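Local coordinates for uncharacterized protein (PDB 4O5J) that probably mediates bacterial attachment to host tissue as a sialic acid-binding outer-membrane adhesin of Helicobacter pylori, at residues 325-329 / 330-334; 121-124 / 125-128. All blocks are in the same frame, centred on the assembly; numbering follows the deposited sequence.

Contact 1: 325-329 / 330-334; sequences KIPNA and GSTPT
Lys325 NZ, surrounded by the carbonyl oxygens of Ser99, Leu100, Ala102 and Tyr105, anchors the start of a loop in which Pro327 folds back against Ser331, Thr332 and Pro333. The lysine chain is buried and fully extended, with CG opposite the backbone N (chi1 -173°), which carries its ammonium group to those four hydrogen-bonded oxygens; as it has three N-H groups, at least one is probably shared between two of them. Three of the oxygens belong to residues at or just past the C-terminal end of helix 82-101, so the positive charge probably complements the helix dipole there.

Beyond this anchor the chain reverses through Ala329 and Gly330, bringing the CA atoms of Pro327 and Thr332 to 6.2 Å. Gly330 has a positive phi of 79°, which marks the reversal. The two arms meet by van der Waals contact, with no hydrogen bond between them. Pro327 points its ring at the returning arm and touches it through CG and CD. Its CD lies 3.6 Å from Thr332 CG2, and Pro327 CG is 3.8 Å from the same methyl, with the two side chains meeting at about a right angle. Thr332 CG2 stands beside its own backbone N, opposite the carbonyl carbon, while OG1 sits between the two (chi1 48°). Pro327 CG also comes to 3.5 Å from Ser331 O, and Pro327 CG lies 4.0 Å from Pro333 CD, an apolar contact.

This surface loop joins helix 313-320 to helix 343-396. Asn104 and Tyr105, which follow helix 82-101, back it: Asn104 ND2 donates to Lys325 O and its side chain touches Pro333, Tyr105 meets Pro327 and Asn328, and Val220, in a separate loop, meets Ile326 by side chain and backbone.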
loop_
_atom_site.group_PDB
_atom_site.type_symbol
_atom_site.label_atom_id
_atom_site.label_comp_id
_atom_site.label_asym_id
_atom_site.label_seq_id
_atom_site.Cartn_x
_atom_site.Cartn_y
_atom_site.Cartn_z
ATOM N N LYS A 325 -8.568 -14.359 19.959
ATOM C CA LYS A 325 -8.205 -15.767 19.919
ATOM C C LYS A 325 -7.936 -16.312 21.310
ATOM O O LYS A 325 -7.236 -15.673 22.083
ATOM C CB LYS A 325 -7.020 -15.961 19.021
ATOM C CG LYS A 325 -6.623 -17.381 18.748
ATOM C CD LYS A 325 -5.461 -17.348 17.736
ATOM C CE LYS A 325 -4.725 -18.684 17.772
ATOM N NZ LYS A 325 -3.462 -18.639 17.018
ATOM N N ILE A 326 -8.545 -17.437 21.681
ATOM C CA ILE A 326 -8.282 -18.017 22.990
ATOM C C ILE A 326 -7.736 -19.397 22.846
ATOM O O ILE A 326 -8.114 -20.121 21.937
ATOM C CB ILE A 326 -9.496 -18.043 23.886
ATOM C CG1 ILE A 326 -10.619 -18.826 23.244
ATOM C CG2 ILE A 326 -9.910 -16.558 24.273
ATOM C CD1 ILE A 326 -12.050 -18.307 23.558
ATOM N N PRO A 327 -6.800 -19.754 23.719
ATOM C CA PRO A 327 -6.200 -21.067 23.517
ATOM C C PRO A 327 -7.118 -22.164 23.963
ATOM O O PRO A 327 -7.969 -21.969 24.783
ATOM C CB PRO A 327 -4.891 -21.019 24.367
ATOM C CG PRO A 327 -5.088 -19.938 25.352
ATOM C CD PRO A 327 -6.136 -18.975 24.785
ATOM N N ASN A 328 -6.956 -23.310 23.380
ATOM C CA ASN A 328 -7.739 -24.456 23.756
ATOM C C ASN A 328 -7.162 -25.270 24.992
ATOM O O ASN A 328 -7.804 -26.181 25.482
ATOM C CB ASN A 328 -7.869 -25.302 22.493
ATOM C CG ASN A 328 -8.881 -26.380 22.627
ATOM O OD1 ASN A 328 -8.611 -27.438 23.208
ATOM N ND2 ASN A 328 -10.044 -26.131 22.102
ATOM N N ALA A 329 -5.967 -24.923 25.488
ATOM C CA ALA A 329 -5.293 -25.596 26.631
ATOM C C ALA A 329 -4.171 -24.649 27.139
ATOM O O ALA A 329 -3.583 -23.871 26.314
ATOM C CB ALA A 329 -4.733 -26.991 26.252
ATOM N N GLY A 330 -3.916 -24.715 28.476
ATOM C CA GLY A 330 -3.008 -23.871 29.240
ATOM C C GLY A 330 -3.599 -22.488 29.583
ATOM O O GLY A 330 -4.783 -22.200 29.351
ATOM N N SER A 331 -2.755 -21.615 30.125
ATOM C CA SER A 331 -3.080 -20.186 30.521
ATOM C C SER A 331 -3.678 -19.304 29.384
ATOM O O SER A 331 -3.239 -19.414 28.230
ATOM C CB SER A 331 -1.812 -19.533 31.115
ATOM O OG SER A 331 -1.385 -20.320 32.299
ATOM N N THR A 332 -4.692 -18.473 29.682
ATOM C CA THR A 332 -5.340 -17.623 28.633
ATOM C C THR A 332 -4.701 -16.204 28.705
ATOM O O THR A 332 -5.025 -15.451 29.609
ATOM C CB THR A 332 -6.941 -17.657 28.678
ATOM O OG1 THR A 332 -7.428 -17.446 30.022
ATOM C CG2 THR A 332 -7.605 -19.027 28.091
ATOM N N PRO A 333 -3.743 -15.859 27.800
ATOM C CA PRO A 333 -2.921 -14.594 27.927
ATOM C C PRO A 333 -3.720 -13.310 28.098
ATOM O O PRO A 333 -4.748 -13.148 27.449
ATOM C CB PRO A 333 -2.159 -14.500 26.596
ATOM C CG PRO A 333 -2.914 -15.417 25.699
ATOM C CD PRO A 333 -3.411 -16.563 26.560
ATOM N N THR A 334 -3.245 -12.406 28.960
ATOM C CA THR A 334 -3.877 -11.076 29.144
ATOM C C THR A 334 -3.238 -9.990 28.303
ATOM O O THR A 334 -3.604 -8.830 28.439
ATOM C CB THR A 334 -3.844 -10.582 30.617
ATOM O OG1 THR A 334 -4.188 -11.666 31.465
ATOM C CG2 THR A 334 -4.834 -9.384 30.885
#

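Contact 2: 121-124 / 125-128; sequences ASVQ and GNPP
The chain from Val123 to Asn126 makes a type II beta turn, closed by Asn126 N donating to Val123 O at 3.1 Å. Gly125 occupies its third position, with the positive phi (103°) that a type II turn requires there. Asn126 then turns its side chain back across the turn. With CG opposite the backbone N (chi1 -155°), its amide reaches Ala121, and ND2 donates to Ala121 O over 3.1 Å. The nitrogen lies in the carbonyl plane on a lone pair, although the bond is bent, at 138°, and Ala121 O is itself tilted somewhat out of the Asn126 amide plane. Ala121 O also receives a weak bond from Val123 N, 2.9 Å away, across the inverse gamma turn centred on Ser122. The other end of the amide is tied down too: OD1 accepts from Val110 N, so both ends fix its rotation. Val123 CG2 packs 3.9 Å from Asn126 CB, and both side chains touch Phe106. Asn126 thus braces two consecutive tight turns, an inverse gamma turn followed by a glycine-bearing type II turn, in the connection from strand 118-120 to helix 130-135 of the SabA adhesion domain.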
loop_
_atom_site.group_PDB
_atom_site.type_symbol
_atom_site.label_atom_id
_atom_site.label_comp_id
_atom_site.label_asym_id
_atom_site.label_seq_id
_atom_site.Cartn_x
_atom_site.Cartn_y
_atom_site.Cartn_z
ATOM N N ALA A 121 8.090 -29.190 22.036
ATOM C CA ALA A 121 9.032 -28.239 22.578
ATOM C C ALA A 121 8.259 -27.433 23.651
ATOM O O ALA A 121 7.064 -27.182 23.520
ATOM C CB ALA A 121 9.525 -27.313 21.483
ATOM N N SER A 122 8.940 -27.028 24.712
ATOM C CA SER A 122 8.327 -26.253 25.797
ATOM C C SER A 122 8.230 -24.777 25.433
ATOM O O SER A 122 8.897 -23.941 26.045
ATOM C CB SER A 122 9.126 -26.385 27.095
ATOM O OG SER A 122 9.031 -27.639 27.578
ATOM N N VAL A 123 7.406 -24.456 24.433
ATOM C CA VAL A 123 7.196 -23.082 24.051
ATOM C C VAL A 123 5.751 -22.628 24.248
ATOM O O VAL A 123 4.823 -23.324 23.890
ATOM C CB VAL A 123 7.685 -22.821 22.621
ATOM C CG1 VAL A 123 9.211 -23.177 22.467
ATOM C CG2 VAL A 123 6.846 -23.586 21.591
ATOM N N GLN A 124 5.591 -21.453 24.839
ATOM C CA GLN A 124 4.286 -20.900 25.147
ATOM C C GLN A 124 3.434 -20.854 23.870
ATOM O O GLN A 124 3.839 -20.273 22.860
ATOM C CB GLN A 124 4.498 -19.498 25.678
ATOM C CG GLN A 124 3.445 -19.048 26.615
ATOM C CD GLN A 124 3.742 -17.709 27.214
ATOM O OE1 GLN A 124 4.647 -17.021 26.771
ATOM N NE2 GLN A 124 2.993 -17.316 28.203
ATOM N N GLY A 125 2.234 -21.461 23.901
ATOM C CA GLY A 125 1.317 -21.417 22.754
ATOM C C GLY A 125 1.314 -22.705 21.958
ATOM O O GLY A 125 0.463 -22.879 21.047
ATOM N N ASN A 126 2.206 -23.644 22.273
ATOM C CA ASN A 126 2.304 -24.878 21.517
ATOM C C ASN A 126 1.061 -25.762 21.794
ATOM O O ASN A 126 0.787 -26.065 22.917
ATOM C CB ASN A 126 3.542 -25.657 21.915
ATOM C CG ASN A 126 4.051 -26.606 20.826
ATOM O OD1 ASN A 126 3.706 -26.472 19.644
ATOM N ND2 ASN A 126 4.970 -27.516 21.211
ATOM N N PRO A 127 0.325 -26.159 20.746
ATOM C CA PRO A 127 -0.866 -26.997 21.008
ATOM C C PRO A 127 -0.438 -28.401 21.296
ATOM O O PRO A 127 0.681 -28.773 20.983
ATOM C CB PRO A 127 -1.616 -26.996 19.647
ATOM C CG PRO A 127 -0.576 -26.795 18.595
ATOM C CD PRO A 127 0.537 -25.869 19.289
ATOM N N PRO A 128 -1.329 -29.222 21.884
ATOM C CA PRO A 128 -0.940 -30.610 22.065
ATOM C C PRO A 128 -0.752 -31.365 20.722
ATOM O O PRO A 128 -1.334 -30.991 19.704
ATOM C CB PRO A 128 -2.103 -31.209 22.853
ATOM C CG PRO A 128 -3.250 -30.294 22.574
ATOM C CD PRO A 128 -2.686 -28.927 22.378
#

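Contact 2 comes first along the chain, in the connection between strand 118-120 and helix 130-135; contact 1 follows some 200 residues later, between helices 313-320 and 343-396. Their centres are nevertheless about 11 Å apart, and their nearest atoms about 5 Å, without touching. What connects them is the segment after helix 82-101: Asn104 and Tyr105 meet contact 1, while Tyr105 and Phe106 meet contact 2, which makes Tyr105 common to both. Both centres lie more than 30 Å from the centre of the chain, on the same side of it. Two sequence-distant loops therefore converge on one linking segment at an end of this mainly helical adhesin.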